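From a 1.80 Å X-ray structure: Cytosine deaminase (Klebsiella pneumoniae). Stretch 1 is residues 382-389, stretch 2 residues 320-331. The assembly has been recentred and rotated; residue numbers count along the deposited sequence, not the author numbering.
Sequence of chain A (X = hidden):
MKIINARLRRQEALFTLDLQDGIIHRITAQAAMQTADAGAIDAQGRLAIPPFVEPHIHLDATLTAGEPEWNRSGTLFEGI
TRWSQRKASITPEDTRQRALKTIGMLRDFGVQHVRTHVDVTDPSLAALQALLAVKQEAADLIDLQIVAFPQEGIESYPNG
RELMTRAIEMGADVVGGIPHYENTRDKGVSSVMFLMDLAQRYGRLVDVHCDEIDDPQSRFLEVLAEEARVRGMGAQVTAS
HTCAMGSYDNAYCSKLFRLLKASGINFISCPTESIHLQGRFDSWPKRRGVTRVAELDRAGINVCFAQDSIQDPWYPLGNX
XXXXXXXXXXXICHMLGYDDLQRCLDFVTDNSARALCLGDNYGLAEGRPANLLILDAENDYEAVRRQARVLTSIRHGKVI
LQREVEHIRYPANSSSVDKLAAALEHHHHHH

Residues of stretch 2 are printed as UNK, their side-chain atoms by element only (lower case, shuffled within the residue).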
# COMPACT_ATOMS: atom_id res chain seq x y z
N GLU A 382 -3.97 9.51 -11.71
CA GLU A 382 -4.36 8.22 -12.25
C GLU A 382 -3.23 7.19 -12.14
O GLU A 382 -3.49 6.01 -11.91
CB GLU A 382 -4.84 8.37 -13.70
CG GLU A 382 -6.18 9.07 -13.78
CD GLU A 382 -7.29 8.24 -13.14
OE1 GLU A 382 -7.34 7.02 -13.40
OE2 GLU A 382 -8.11 8.79 -12.38
N ALA A 383 -1.99 7.65 -12.28
CA ALA A 383 -0.85 6.75 -12.17
C ALA A 383 -0.84 6.05 -10.81
O ALA A 383 -0.71 4.82 -10.74
CB ALA A 383 0.46 7.50 -12.41
N VAL A 384 -1.00 6.81 -9.73
CA VAL A 384 -0.97 6.21 -8.39
C VAL A 384 -2.28 5.48 -8.04
O VAL A 384 -2.26 4.43 -7.39
CB VAL A 384 -0.55 7.23 -7.27
CG1 VAL A 384 -1.67 8.20 -6.94
CG2 VAL A 384 -0.12 6.47 -6.00
N ARG A 385 -3.40 6.01 -8.51
CA ARG A 385 -4.69 5.40 -8.21
C ARG A 385 -4.80 4.03 -8.85
O ARG A 385 -5.31 3.09 -8.23
CB ARG A 385 -5.86 6.25 -8.68
CG ARG A 385 -7.19 5.70 -8.18
CD ARG A 385 -8.39 6.47 -8.73
NE ARG A 385 -8.54 6.28 -10.18
CZ ARG A 385 -9.12 5.23 -10.75
NH1 ARG A 385 -9.22 5.16 -12.08
NH2 ARG A 385 -9.61 4.24 -10.01
N ARG A 386 -4.35 3.93 -10.10
CA ARG A 386 -4.46 2.69 -10.86
C ARG A 386 -3.23 1.79 -10.74
O ARG A 386 -3.25 0.68 -11.25
CB ARG A 386 -4.72 2.99 -12.34
CG ARG A 386 -5.96 3.84 -12.56
CD ARG A 386 -6.68 3.44 -13.83
NE ARG A 386 -6.24 4.18 -15.00
CZ ARG A 386 -5.58 3.65 -16.03
NH1 ARG A 386 -5.23 4.41 -17.06
NH2 ARG A 386 -5.26 2.36 -16.02
N GLN A 387 -2.18 2.29 -10.08
CA GLN A 387 -0.88 1.62 -10.07
C GLN A 387 -0.47 1.31 -11.51
O GLN A 387 -0.23 0.15 -11.87
CB GLN A 387 -0.93 0.35 -9.22
CG GLN A 387 -1.17 0.62 -7.74
CD GLN A 387 0.06 1.20 -7.06
OE1 GLN A 387 1.02 0.49 -6.80
NE2 GLN A 387 0.03 2.51 -6.80
N ALA A 388 -0.41 2.36 -12.33
CA ALA A 388 -0.26 2.22 -13.78
C ALA A 388 0.95 1.39 -14.18
O ALA A 388 2.04 1.57 -13.66
CB ALA A 388 -0.21 3.60 -14.45
N ARG A 389 0.72 0.47 -15.11
CA ARG A 389 1.77 -0.38 -15.63
C ARG A 389 2.72 0.41 -16.53
O ARG A 389 2.31 1.34 -17.22
CB ARG A 389 1.15 -1.54 -16.41
CG ARG A 389 0.28 -2.44 -15.54
CD ARG A 389 -0.83 -3.13 -16.33
NE ARG A 389 -0.47 -4.47 -16.77
CZ ARG A 389 -0.05 -4.78 -17.99
NH1 ARG A 389 0.07 -3.82 -18.90
NH2 ARG A 389 0.25 -6.03 -18.30
N UNK A 320 9.83 -4.64 -6.49
CA UNK A 320 10.50 -3.72 -7.39
C UNK A 320 9.65 -2.52 -7.81
O UNK A 320 10.16 -1.61 -8.47
N UNK A 321 8.38 -2.51 -7.43
CA UNK A 321 7.43 -1.49 -7.91
C UNK A 321 7.36 -0.24 -7.02
O UNK A 321 6.72 -0.26 -5.97
c UNK A 321 5.03 -1.11 -8.68
c UNK A 321 6.03 -2.09 -8.08
n UNK A 321 3.75 -1.43 -8.57
o UNK A 321 5.40 -0.08 -9.25
N UNK A 322 8.02 0.83 -7.45
CA UNK A 322 8.07 2.07 -6.65
C UNK A 322 6.70 2.75 -6.51
O UNK A 322 6.47 3.53 -5.57
c UNK A 322 9.12 3.07 -7.21
c UNK A 322 9.50 4.12 -6.16
c UNK A 322 8.60 3.74 -8.48
c UNK A 322 10.77 3.81 -5.41
N UNK A 323 5.77 2.45 -7.42
CA UNK A 323 4.43 3.04 -7.31
C UNK A 323 3.68 2.51 -6.09
O UNK A 323 2.81 3.19 -5.54
c UNK A 323 3.10 3.36 -10.97
c UNK A 323 4.05 3.58 -9.81
c UNK A 323 4.17 5.06 -9.46
c UNK A 323 3.61 2.78 -8.58
N UNK A 324 4.03 1.30 -5.65
CA UNK A 324 3.42 0.75 -4.46
C UNK A 324 3.91 1.55 -3.25
O UNK A 324 3.14 1.84 -2.33
c UNK A 324 3.35 -2.96 -3.12
n UNK A 324 6.52 -3.27 -1.30
c UNK A 324 3.77 -0.74 -4.31
c UNK A 324 5.21 -3.23 -1.52
n UNK A 324 4.36 -3.34 -0.50
n UNK A 324 4.76 -3.06 -2.76
c UNK A 324 2.93 -1.48 -3.27
N UNK A 325 5.20 1.89 -3.25
CA UNK A 325 5.81 2.69 -2.19
C UNK A 325 5.23 4.09 -2.14
O UNK A 325 4.94 4.63 -1.06
c UNK A 325 8.00 1.45 -2.50
c UNK A 325 7.44 0.39 -1.59
c UNK A 325 7.33 2.82 -2.42
c UNK A 325 7.98 3.69 -1.35
N UNK A 326 5.09 4.69 -3.32
CA UNK A 326 4.48 6.00 -3.42
C UNK A 326 3.10 5.98 -2.80
O UNK A 326 2.77 6.85 -2.00
c UNK A 326 4.40 8.91 -4.42
c UNK A 326 4.40 6.45 -4.89
c UNK A 326 3.70 7.78 -5.16
c UNK A 326 3.66 8.07 -6.67
N UNK A 327 2.28 4.99 -3.15
CA UNK A 327 0.94 4.86 -2.59
C UNK A 327 1.00 4.85 -1.05
O UNK A 327 0.31 5.62 -0.36
c UNK A 327 -1.16 3.44 -2.74
c UNK A 327 0.31 3.57 -3.11
o UNK A 327 -1.56 2.35 -2.28
o UNK A 327 -1.92 4.42 -2.94
N UNK A 328 1.86 3.98 -0.51
CA UNK A 328 2.04 3.84 0.93
C UNK A 328 2.43 5.16 1.57
O UNK A 328 1.88 5.56 2.59
c UNK A 328 3.10 2.79 1.22
N UNK A 329 3.40 5.83 0.95
CA UNK A 329 3.92 7.08 1.47
C UNK A 329 2.85 8.15 1.53
O UNK A 329 2.72 8.84 2.53
N UNK A 330 2.08 8.29 0.45
CA UNK A 330 1.03 9.30 0.42
C UNK A 330 -0.02 9.08 1.52
O UNK A 330 -0.55 10.05 2.08
c UNK A 330 0.36 9.35 -0.96
c UNK A 330 0.43 9.70 -3.42
c UNK A 330 1.91 11.06 -1.95
c UNK A 330 1.26 9.70 -2.14
N UNK A 331 -0.34 7.82 1.81
CA UNK A 331 -1.30 7.50 2.86
C UNK A 331 -0.73 7.79 4.25
O UNK A 331 -1.34 8.50 5.06
c UNK A 331 -3.32 5.28 -0.36
n UNK A 331 -4.37 5.11 0.44
c UNK A 331 -3.98 5.34 1.74
c UNK A 331 -2.66 5.68 1.71
n UNK A 331 -2.28 5.62 0.38
c UNK A 331 -1.72 6.02 2.81
O HOH W 1 2.29 -0.92 -11.22
O HOH W 2 -3.64 3.72 -4.87

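Position 320 has no side-chain atoms, and its phi/psi of 97/-7 would jam a CB against the preceding carbonyl O; it is Gly-320. Position 321 carries two carbons, the second bearing one O and one N, which is a carboxamide: Asn-321. Its OD1 accepts from the N of position 323 at 3.1 Å, capping the helix that follows, while its ND2 makes a weak bond to water 1 (3.1 Å), which donates to Gln-387 O (2.8 Å).

Position 322 has four carbons forked at the first, one arm two carbons long, and makes no contact with stretch 1, its CA-to-CB bond pointing away: Ile-322. Position 323 also has four carbons, but forked at the second, and its CA-to-CB bond points toward stretch 1; this is Leu-323. Its CD1 lies 3.4 Å from Ala-388 O and 4.1 Å from Ala-383 O, against the turn that ends the 382-386 helix.

At position 324, three carbons, a nitrogen and a carbon with two further nitrogens form a guanidinium chain, Arg-324. Its CB is 3.9 Å from Gln-387 OE1, yet its CA-to-CB bond points away overall, and its guanidinium nitrogens NH1 and NH2 are hydrogen-bonded elsewhere in the structure. Position 325 has four carbons forked at the first with one longer arm, and its CA-to-CB bond points away: Ile-325.

Position 326 has four carbons forked at the second, hence Leu-326, whose CG is 4.1 Å from Val-384 CG2. Position 327 shows two carbons, the second with two oxygens, a carboxylate: Asp-327. Its CA lies 3.9 Å from Val-384 CG2, and water 2 donates to both its OD2 (2.7 Å) and Val-384 O (3.0 Å).

Position 328 has a single carbon, out of reach: Ala-328. Position 329 has none; it is Gly-329, with ordinary helical angles. Position 330, four carbons forked at the second, is Leu-330, with CD1 4.2 Å from Val-384 CG2. Position 331 has one carbon and a five-membered ring of three carbons and two nitrogens: His-331, whose ND1 donates to Asp-327 O (2.7 Å).

The helices cross almost at right angles (-95°, axes 9.4 Å apart), so contact is local, burying 340 Å² in total. Val-384 CG2 packs against the 322-331 helix, while Gln-387, at phi/psi 51/57, leaves its own helix and folds its carboxamide between the two. Its NE2 donates to Val-384 O (3.0 Å, 171°) and to Leu-323 O (3.1 Å, 160°), the single direct hydrogen bond across the stretches. Gln-387 OE1 approaches Arg-324 N at 3.3 Å, but the angle is too poor for a bond. The two waters complete the link.

Stretch 2, residues 320-331: GNILRILDAGLH
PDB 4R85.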